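Local coordinates for hemopexin fold protein CP4 (Vigna unguiculata, PDB 3OYO) that binds calcium in the central channel of a four-bladed haemopexin propeller and, as a seed protein, has a role not firmly established, at residues 62-67 and 116-121; 169-174 and 183-188; 189-194 and 210-215. All coordinates share one frame; numbering follows the deposited sequence.

Interaction 1 of 3, residues 62-67 and 116-121; sequences IDCSFH and DSIDSA. With CA (calcium ion), chain C.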
loop_
_atom_site.group_PDB
_atom_site.type_symbol
_atom_site.label_atom_id
_atom_site.label_comp_id
_atom_site.label_asym_id
_atom_site.label_seq_id
_atom_site.Cartn_x
_atom_site.Cartn_y
_atom_site.Cartn_z
ATOM N N ILE A 62 -1.176 -9.707 4.709
ATOM C CA ILE A 62 -1.617 -8.336 4.496
ATOM C C ILE A 62 -1.935 -8.109 3.013
ATOM O O ILE A 62 -1.085 -8.373 2.142
ATOM C CB ILE A 62 -0.517 -7.360 5.023
ATOM C CG1 ILE A 62 -0.380 -7.492 6.564
ATOM C CG2 ILE A 62 -0.733 -5.894 4.523
ATOM C CD1 ILE A 62 0.903 -6.841 7.124
ATOM N N ASP A 63 -3.155 -7.630 2.735
ATOM C CA ASP A 63 -3.590 -7.386 1.343
ATOM C C ASP A 63 -3.737 -5.877 1.042
ATOM O O ASP A 63 -4.231 -5.506 0.008
ATOM C CB ASP A 63 -4.931 -8.105 1.078
ATOM C CG ASP A 63 -6.060 -7.613 1.979
ATOM O OD1 ASP A 63 -5.931 -6.563 2.671
ATOM O OD2 ASP A 63 -7.131 -8.274 1.992
ATOM N N CYS A 64 -3.327 -5.011 1.974
ATOM C CA CYS A 64 -3.420 -3.568 1.770
ATOM C C CYS A 64 -2.769 -2.929 2.954
ATOM O O CYS A 64 -2.858 -3.450 4.041
ATOM C CB CYS A 64 -4.888 -3.085 1.617
ATOM S SG CYS A 64 -5.087 -1.293 1.473
ATOM N N SER A 65 -2.088 -1.811 2.759
ATOM C CA SER A 65 -1.416 -1.108 3.842
ATOM C C SER A 65 -1.005 0.298 3.375
ATOM O O SER A 65 -0.851 0.554 2.214
ATOM C CB SER A 65 -0.161 -1.881 4.308
ATOM O OG SER A 65 0.683 -2.094 3.196
ATOM N N PHE A 66 -0.871 1.216 4.297
ATOM C CA PHE A 66 -0.343 2.524 3.979
ATOM C C PHE A 66 0.430 3.093 5.168
ATOM O O PHE A 66 0.151 2.800 6.323
ATOM C CB PHE A 66 -1.410 3.523 3.465
ATOM C CG PHE A 66 -2.581 3.744 4.409
ATOM C CD1 PHE A 66 -3.745 2.981 4.280
ATOM C CD2 PHE A 66 -2.542 4.757 5.407
ATOM C CE1 PHE A 66 -4.850 3.203 5.117
ATOM C CE2 PHE A 66 -3.646 4.990 6.250
ATOM C CZ PHE A 66 -4.817 4.218 6.085
ATOM N N HIS A 67 1.425 3.895 4.832
ATOM C CA HIS A 67 2.247 4.591 5.797
ATOM C C HIS A 67 1.451 5.788 6.297
ATOM O O HIS A 67 0.744 6.470 5.506
ATOM C CB HIS A 67 3.535 5.046 5.071
ATOM C CG HIS A 67 4.303 6.112 5.776
ATOM N ND1 HIS A 67 3.891 7.426 5.810
ATOM C CD2 HIS A 67 5.490 6.072 6.427
ATOM C CE1 HIS A 67 4.765 8.143 6.484
ATOM N NE2 HIS A 67 5.749 7.348 6.865
ATOM N N ASP A 116 -15.844 -4.317 3.253
ATOM C CA ASP A 116 -15.465 -5.751 3.192
ATOM C C ASP A 116 -13.993 -6.055 2.905
ATOM O O ASP A 116 -13.510 -7.153 3.209
ATOM C CB ASP A 116 -16.385 -6.525 2.249
ATOM C CG ASP A 116 -17.816 -6.598 2.772
ATOM O OD1 ASP A 116 -18.020 -6.821 4.001
ATOM O OD2 ASP A 116 -18.744 -6.411 1.952
ATOM N N SER A 117 -13.287 -5.072 2.339
ATOM C CA SER A 117 -11.868 -5.168 2.034
ATOM C C SER A 117 -11.461 -3.951 1.194
ATOM O O SER A 117 -12.293 -3.289 0.574
ATOM C CB SER A 117 -11.535 -6.456 1.254
ATOM O OG SER A 117 -11.994 -6.372 -0.107
ATOM N N ILE A 118 -10.164 -3.679 1.168
ATOM C CA ILE A 118 -9.564 -2.598 0.402
ATOM C C ILE A 118 -8.416 -3.155 -0.426
ATOM O O ILE A 118 -7.518 -3.801 0.118
ATOM C CB ILE A 118 -9.015 -1.471 1.338
ATOM C CG1 ILE A 118 -10.212 -0.920 2.128
ATOM C CG2 ILE A 118 -8.386 -0.352 0.460
ATOM C CD1 ILE A 118 -9.963 0.232 3.095
ATOM N N ASP A 119 -8.475 -2.944 -1.742
ATOM C CA ASP A 119 -7.418 -3.454 -2.626
ATOM C C ASP A 119 -6.025 -2.909 -2.309
ATOM O O ASP A 119 -5.103 -3.668 -2.196
ATOM C CB ASP A 119 -7.741 -3.130 -4.069
ATOM C CG ASP A 119 -8.914 -3.935 -4.578
ATOM O OD1 ASP A 119 -9.289 -4.926 -3.928
ATOM O OD2 ASP A 119 -9.474 -3.558 -5.596
ATOM N N SER A 120 -5.877 -1.581 -2.216
ATOM C CA SER A 120 -4.558 -1.004 -1.951
ATOM C C SER A 120 -4.802 0.447 -1.484
ATOM O O SER A 120 -5.947 0.884 -1.376
ATOM C CB SER A 120 -3.664 -1.019 -3.229
ATOM O OG SER A 120 -4.394 -0.422 -4.292
ATOM N N ALA A 121 -3.728 1.154 -1.176
ATOM C CA ALA A 121 -3.819 2.545 -0.657
ATOM C C ALA A 121 -2.399 3.137 -0.578
ATOM O O ALA A 121 -1.423 2.402 -0.355
ATOM C CB ALA A 121 -4.463 2.516 0.761
HETATM CA CA CA C . -3.999 -5.826 -2.430
HETATM O O HOH W 1 -8.653 -5.514 2.990
#

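Interaction 2 of 3, residues 169-174 and 183-188; sequences SGIDAC and AYLFKG. With CA (calcium ion), chain C.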
loop_
_atom_site.group_PDB
_atom_site.type_symbol
_atom_site.label_atom_id
_atom_site.label_comp_id
_atom_site.label_asym_id
_atom_site.label_seq_id
_atom_site.Cartn_x
_atom_site.Cartn_y
_atom_site.Cartn_z
ATOM N N SER A 169 -9.464 -0.467 -13.690
ATOM C CA SER A 169 -10.450 -1.238 -12.927
ATOM C C SER A 169 -9.898 -1.807 -11.600
ATOM O O SER A 169 -10.487 -2.702 -11.009
ATOM C CB SER A 169 -11.075 -2.329 -13.765
ATOM O OG SER A 169 -10.097 -3.301 -14.020
ATOM N N GLY A 170 -8.764 -1.290 -11.154
ATOM C CA GLY A 170 -8.202 -1.781 -9.917
ATOM C C GLY A 170 -6.709 -1.705 -9.808
ATOM O O GLY A 170 -5.974 -1.742 -10.814
ATOM N N ILE A 171 -6.262 -1.609 -8.550
ATOM C CA ILE A 171 -4.851 -1.509 -8.219
ATOM C C ILE A 171 -4.562 -2.530 -7.101
ATOM O O ILE A 171 -5.083 -2.389 -5.979
ATOM C CB ILE A 171 -4.454 -0.045 -7.735
ATOM C CG1 ILE A 171 -4.796 0.985 -8.824
ATOM C CG2 ILE A 171 -2.954 0.043 -7.382
ATOM C CD1 ILE A 171 -4.638 2.471 -8.488
ATOM N N ASP A 172 -3.707 -3.514 -7.392
ATOM C CA ASP A 172 -3.349 -4.524 -6.417
ATOM C C ASP A 172 -2.520 -4.023 -5.255
ATOM O O ASP A 172 -2.648 -4.530 -4.161
ATOM C CB ASP A 172 -2.642 -5.712 -7.068
ATOM C CG ASP A 172 -3.580 -6.580 -7.847
ATOM O OD1 ASP A 172 -4.703 -6.850 -7.378
ATOM O OD2 ASP A 172 -3.206 -7.035 -8.934
ATOM N N ALA A 173 -1.622 -3.075 -5.482
ATOM C CA ALA A 173 -0.811 -2.554 -4.403
ATOM C C ALA A 173 -0.208 -1.258 -4.860
ATOM O O ALA A 173 -0.162 -1.000 -6.078
ATOM C CB ALA A 173 0.306 -3.552 -3.965
ATOM N N CYS A 174 0.246 -0.446 -3.901
ATOM C CA CYS A 174 0.893 0.831 -4.221
ATOM C C CYS A 174 1.495 1.387 -2.968
ATOM O O CYS A 174 1.144 0.939 -1.887
ATOM C CB CYS A 174 -0.110 1.837 -4.808
ATOM S SG CYS A 174 -1.688 2.006 -3.977
ATOM N N ALA A 183 4.597 7.946 -6.635
ATOM C CA ALA A 183 4.027 6.750 -6.056
ATOM C C ALA A 183 4.195 5.630 -7.077
ATOM O O ALA A 183 4.365 5.874 -8.279
ATOM C CB ALA A 183 2.527 6.957 -5.685
ATOM N N TYR A 184 4.153 4.397 -6.607
ATOM C CA TYR A 184 4.240 3.256 -7.494
ATOM C C TYR A 184 2.948 2.495 -7.363
ATOM O O TYR A 184 2.470 2.294 -6.231
ATOM C CB TYR A 184 5.429 2.365 -7.075
ATOM C CG TYR A 184 6.769 3.017 -7.316
ATOM C CD1 TYR A 184 7.332 3.040 -8.598
ATOM C CD2 TYR A 184 7.471 3.637 -6.267
ATOM C CE1 TYR A 184 8.594 3.627 -8.805
ATOM C CE2 TYR A 184 8.726 4.224 -6.484
ATOM C CZ TYR A 184 9.268 4.208 -7.755
ATOM O OH TYR A 184 10.484 4.819 -7.974
ATOM N N LEU A 185 2.393 2.076 -8.500
ATOM C CA LEU A 185 1.139 1.308 -8.545
ATOM C C LEU A 185 1.452 -0.081 -9.075
ATOM O O LEU A 185 2.270 -0.211 -9.992
ATOM C CB LEU A 185 0.087 1.985 -9.457
ATOM C CG LEU A 185 -0.166 3.502 -9.371
ATOM C CD1 LEU A 185 -1.378 3.873 -10.259
ATOM C CD2 LEU A 185 -0.344 3.979 -7.910
ATOM N N PHE A 186 0.820 -1.108 -8.519
ATOM C CA PHE A 186 1.132 -2.502 -8.924
ATOM C C PHE A 186 -0.195 -3.175 -9.298
ATOM O O PHE A 186 -1.211 -2.979 -8.621
ATOM C CB PHE A 186 1.823 -3.273 -7.784
ATOM C CG PHE A 186 3.155 -2.710 -7.372
ATOM C CD1 PHE A 186 4.344 -3.138 -7.991
ATOM C CD2 PHE A 186 3.235 -1.750 -6.366
ATOM C CE1 PHE A 186 5.575 -2.619 -7.592
ATOM C CE2 PHE A 186 4.461 -1.230 -5.969
ATOM C CZ PHE A 186 5.638 -1.668 -6.580
ATOM N N LYS A 187 -0.207 -3.889 -10.425
ATOM C CA LYS A 187 -1.402 -4.596 -10.894
ATOM C C LYS A 187 -0.959 -5.910 -11.544
ATOM O O LYS A 187 -0.141 -5.909 -12.465
ATOM C CB LYS A 187 -2.164 -3.744 -11.903
ATOM C CG LYS A 187 -3.633 -3.762 -11.728
ATOM C CD LYS A 187 -4.268 -5.109 -12.018
ATOM C CE LYS A 187 -5.799 -5.114 -11.873
ATOM N NZ LYS A 187 -6.472 -3.974 -12.581
ATOM N N GLY A 188 -1.443 -7.028 -11.028
ATOM C CA GLY A 188 -0.997 -8.362 -11.489
ATOM C C GLY A 188 0.511 -8.531 -11.417
ATOM O O GLY A 188 1.078 -8.577 -10.319
HETATM CA CA CA C . -3.999 -5.826 -2.430
HETATM O O HOH W 2 -9.261 -4.925 -12.175
#

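Interaction 3 of 3, residues 189-194 and 210-215; sequences QNYVRI and RPILDG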
loop_
_atom_site.group_PDB
_atom_site.type_symbol
_atom_site.label_atom_id
_atom_site.label_comp_id
_atom_site.label_asym_id
_atom_site.label_seq_id
_atom_site.Cartn_x
_atom_site.Cartn_y
_atom_site.Cartn_z
ATOM N N GLN A 189 1.150 -8.589 -12.589
ATOM C CA GLN A 189 2.584 -8.763 -12.750
ATOM C C GLN A 189 3.287 -7.446 -13.112
ATOM O O GLN A 189 4.515 -7.394 -13.151
ATOM C CB GLN A 189 2.863 -9.726 -13.907
ATOM C CG GLN A 189 2.326 -11.118 -13.742
ATOM C CD GLN A 189 2.681 -12.034 -14.937
ATOM O OE1 GLN A 189 2.300 -13.200 -14.963
ATOM N NE2 GLN A 189 3.417 -11.499 -15.915
ATOM N N ASN A 190 2.497 -6.407 -13.377
ATOM C CA ASN A 190 3.007 -5.123 -13.828
ATOM C C ASN A 190 2.954 -3.995 -12.793
ATOM O O ASN A 190 2.309 -4.133 -11.745
ATOM C CB ASN A 190 2.196 -4.707 -15.073
ATOM C CG ASN A 190 2.339 -5.723 -16.190
ATOM O OD1 ASN A 190 3.463 -6.032 -16.599
ATOM N ND2 ASN A 190 1.230 -6.256 -16.674
ATOM N N TYR A 191 3.659 -2.895 -13.095
ATOM C CA TYR A 191 3.677 -1.726 -12.232
ATOM C C TYR A 191 3.962 -0.491 -13.099
ATOM O O TYR A 191 4.414 -0.597 -14.252
ATOM C CB TYR A 191 4.723 -1.864 -11.090
ATOM C CG TYR A 191 6.108 -1.368 -11.495
ATOM C CD1 TYR A 191 6.882 -2.077 -12.412
ATOM C CD2 TYR A 191 6.627 -0.186 -10.962
ATOM C CE1 TYR A 191 8.117 -1.602 -12.821
ATOM C CE2 TYR A 191 7.885 0.298 -11.364
ATOM C CZ TYR A 191 8.607 -0.422 -12.301
ATOM O OH TYR A 191 9.824 0.059 -12.709
ATOM N N VAL A 192 3.689 0.672 -12.518
ATOM C CA VAL A 192 3.979 1.902 -13.171
ATOM C C VAL A 192 4.273 2.954 -12.105
ATOM O O VAL A 192 3.815 2.852 -10.958
ATOM C CB VAL A 192 2.770 2.383 -14.047
ATOM C CG1 VAL A 192 1.649 2.870 -13.179
ATOM C CG2 VAL A 192 3.206 3.476 -15.042
ATOM N N ARG A 193 4.991 3.982 -12.519
ATOM C CA ARG A 193 5.304 5.120 -11.669
ATOM C C ARG A 193 4.406 6.297 -12.029
ATOM O O ARG A 193 4.080 6.513 -13.205
ATOM C CB ARG A 193 6.784 5.520 -11.839
ATOM C CG ARG A 193 7.220 6.685 -10.961
ATOM C CD ARG A 193 8.743 6.899 -11.012
ATOM N NE ARG A 193 9.260 7.084 -12.357
ATOM C CZ ARG A 193 9.601 8.252 -12.891
ATOM N NH1 ARG A 193 9.460 9.402 -12.217
ATOM N NH2 ARG A 193 10.081 8.268 -14.110
ATOM N N ILE A 194 4.015 7.047 -10.990
ATOM C CA ILE A 194 3.202 8.261 -11.133
ATOM C C ILE A 194 3.728 9.482 -10.355
ATOM O O ILE A 194 4.446 9.368 -9.340
ATOM C CB ILE A 194 1.709 8.052 -10.724
ATOM C CG1 ILE A 194 1.550 7.829 -9.205
ATOM C CG2 ILE A 194 1.048 7.012 -11.621
ATOM C CD1 ILE A 194 0.073 7.957 -8.687
ATOM N N ARG A 210 5.441 -1.483 -16.964
ATOM C CA ARG A 210 6.540 -2.453 -17.082
ATOM C C ARG A 210 6.295 -3.672 -16.195
ATOM O O ARG A 210 5.539 -3.593 -15.226
ATOM C CB ARG A 210 7.859 -1.836 -16.611
ATOM C CG ARG A 210 8.430 -0.854 -17.559
ATOM C CD ARG A 210 9.525 -0.065 -16.895
ATOM N NE ARG A 210 9.970 0.982 -17.811
ATOM C CZ ARG A 210 10.809 1.969 -17.508
ATOM N NH1 ARG A 210 11.305 2.072 -16.277
ATOM N NH2 ARG A 210 11.138 2.865 -18.444
ATOM N N PRO A 211 6.908 -4.809 -16.546
ATOM C CA PRO A 211 6.780 -5.974 -15.695
ATOM C C PRO A 211 7.554 -5.721 -14.412
ATOM O O PRO A 211 8.645 -5.166 -14.434
ATOM C CB PRO A 211 7.413 -7.089 -16.530
ATOM C CG PRO A 211 7.291 -6.610 -17.979
ATOM C CD PRO A 211 7.601 -5.140 -17.814
ATOM N N ILE A 212 6.962 -6.119 -13.296
ATOM C CA ILE A 212 7.571 -5.925 -11.980
ATOM C C ILE A 212 9.005 -6.495 -11.904
ATOM O O ILE A 212 9.940 -5.879 -11.345
ATOM C CB ILE A 212 6.678 -6.573 -10.875
ATOM C CG1 ILE A 212 5.359 -5.797 -10.748
ATOM C CG2 ILE A 212 7.404 -6.598 -9.542
ATOM C CD1 ILE A 212 4.232 -6.527 -9.865
ATOM N N LEU A 213 9.169 -7.687 -12.442
ATOM C CA LEU A 213 10.449 -8.364 -12.397
ATOM C C LEU A 213 11.498 -7.710 -13.259
ATOM O O LEU A 213 12.652 -8.061 -13.149
ATOM C CB LEU A 213 10.286 -9.846 -12.762
ATOM C CG LEU A 213 9.405 -10.658 -11.782
ATOM C CD1 LEU A 213 9.253 -12.068 -12.303
ATOM C CD2 LEU A 213 9.957 -10.643 -10.407
ATOM N N ASP A 214 11.121 -6.716 -14.055
ATOM C CA ASP A 214 12.092 -5.938 -14.822
ATOM C C ASP A 214 12.416 -4.618 -14.169
ATOM O O ASP A 214 13.537 -4.121 -14.287
ATOM C CB ASP A 214 11.577 -5.678 -16.253
ATOM C CG ASP A 214 11.556 -6.923 -17.076
ATOM O OD1 ASP A 214 12.454 -7.760 -16.902
ATOM O OD2 ASP A 214 10.641 -7.098 -17.888
ATOM N N GLY A 215 11.442 -4.029 -13.497
ATOM C CA GLY A 215 11.677 -2.782 -12.789
ATOM C C GLY A 215 12.342 -3.018 -11.456
ATOM O O GLY A 215 13.056 -2.164 -10.982
HETATM O O HOH W 3 7.009 -9.064 -13.600
#

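Interaction 1 of 3, residues 62-67 and 116-121
Cys64 of residues 62-67 reaches across to residues 116-121 with its whole short side chain, and following it outward leads through the apolar part of the contact. Its CB lies 3.1 Å from the carbonyl O of Ile118. From there SG of Cys64 swings anti to the backbone N (chi1 176°) and passes along the neighbouring backbone, 3.4 Å from C of Ser120. The sulphur has an apolar neighbour on each of two residues: CG2 of Ile118 at 3.6 Å from SG, and, somewhat farther off, the methyl of Ala121. That methyl is shared, because CD1 of Phe66 meets CB of Ala121 at an oblique angle to the ring. Phe66 also meets the ring of Tyr74 in its own sheet.

No direct hydrogen bond links the two segments. The polar link is made instead by a water and a metal. The water donates to OD1 of Asp63 and accepts from the backbone N of Ile118, while OD2 of Asp63 is held by the N of Gly78. On the metal side, Asp63 O and Asp119 O lie 3.0 Å apart, close because both bind the same calcium ion, whose charge probably offsets the repulsion between the two oxygens; Asp63 O binds it at 2.5 Å and Asp119 O at 2.4 Å. Asn5 and Asp172 supply further backbone oxygens. A classic beta bulge marks the entry to strand 120-123, where Asp119 and Ser120 both face Phe133. Backbone carbonyls from the residues that lead into the innermost strands of successive blades, converging on one ion, are the hallmark of the central channel of a haemopexin-fold beta-propeller.

Interaction 2 of 3, residues 169-174 and 183-188
Lys187 bends over the start of residues 169-174 and sets its ammonium against the carbonyl of Gly170. The chain turns at chi2 (-67°) and again at chi4 (48°), which brings NZ to 2.9 Å from Gly170 O. The nitrogen sits well above the carbonyl plane, and CG and CE of the same lysine lie against this oxygen too. NZ has further acceptors: Glu166 O, and a water that also touches OG of Ser169.

Asp172 reaches across from residues 169-174 to the end of strand 182-187. With CG anti to its carbonyl carbon (chi1 -74°), its OD2 takes the N-H of Gly188 at 2.7 Å in an almost straight bond. OD2 stays 5.8 Å from Lys187 NZ, too far for a salt bridge, although the opposite charges may still attract.

Ala173 and Phe186 form a hydrogen-bonded antiparallel pair. Phe186 O accepts from Ala173 N and, weakly, from Asp172 N, so two successive residues face one: a classic beta bulge. Phe186 N donates back to Ala173 O at 2.6 Å. The Phe186 ring turns its edge to the backbone of Ala173, with CD2 3.5 Å from Ala173 O. On the face that carries Leu185 and Cys174, CD2 of Leu185 rests against CB of Cys174. From the loop before the strand, Ile171 crosses Leu185 at an angle, CD1 to CD1 at 4.0 Å.

The bulge falls where the strand leaves the metal: Asp172 O binds the calcium ion at 2.5 Å while its side chain ties down Gly188. This is the innermost hairpin of a propeller blade, entering its sheet directly from the axial ion site of the haemopexin fold.

Interaction 3 of 3, residues 189-194 and 210-215
Three backbone hydrogen bonds fasten residues 189-194 to residues 210-215. Ile212 N donates to Gln189 O at 2.8 Å, almost straight at 170° and in the plane of the carbonyl. Two residues further along, Tyr191 and Arg210 exchange a reciprocal pair: Tyr191 N to Arg210 O, and Arg210 N to Tyr191 O at 3.0 Å, each donor lying nearly in line with the carbonyl it meets. Gln189 O takes a second hydrogen, from a water that in turn accepts the N-H of Leu213, so this one oxygen is tied directly or through water to two N-H groups in the first turn of the helix.

The change from strand to helix happens within this contact. Strand 205-211, the outermost of its blade, ends at Pro211, which occupies the N-cap position of helix 212-215; Pro211 O accepts from both Asp214 N and Gly215 N. Such a short helix following the fourth strand of a blade recurs around this four-bladed propeller.

Tyr191 makes the largest share of the packing. Its ring rises from the strand with CG between the backbone N and the carbonyl carbon (chi1 88°) and leans over the helix start, CE1 lying 3.8 Å from CB of Arg210. The hydroxyl OH of Tyr191 comes 3.4 Å from CA of Gly215. The arginine chain crosses the tyrosine, the planes of ring and guanidinium 65° apart; Trp216 meets the Tyr191 ring edge-to-face. Near the start of strand 190-195, CG1 of Ile212 rests 3.0 Å from Gln189 O and 4.0 Å from CB of Tyr191. Asn190 OD1 approaches CA of Pro211 at 3.4 Å.

Overall arrangement
Outward from the propeller axis, the contacts pass from buried to partly exposed. Interactions 1 and 2 are buried and meet at the calcium ion, but interaction 1 joins innermost strands of two blades through metal, water and apolar packing, whereas interaction 2 lies within one blade and uses direct hydrogen bonds. They touch through Ser120 OG and Ile171 O, a probable hydrogen bond. Interaction 3 belongs to the same blade as interaction 2, since strands 182-187 and 190-195 are neighbours, bonded for instance through Leu185 N and Val192 O. It is only partly buried, with exposed residues on both segments, and does not touch interaction 1, whose centre is about 19 Å from its own.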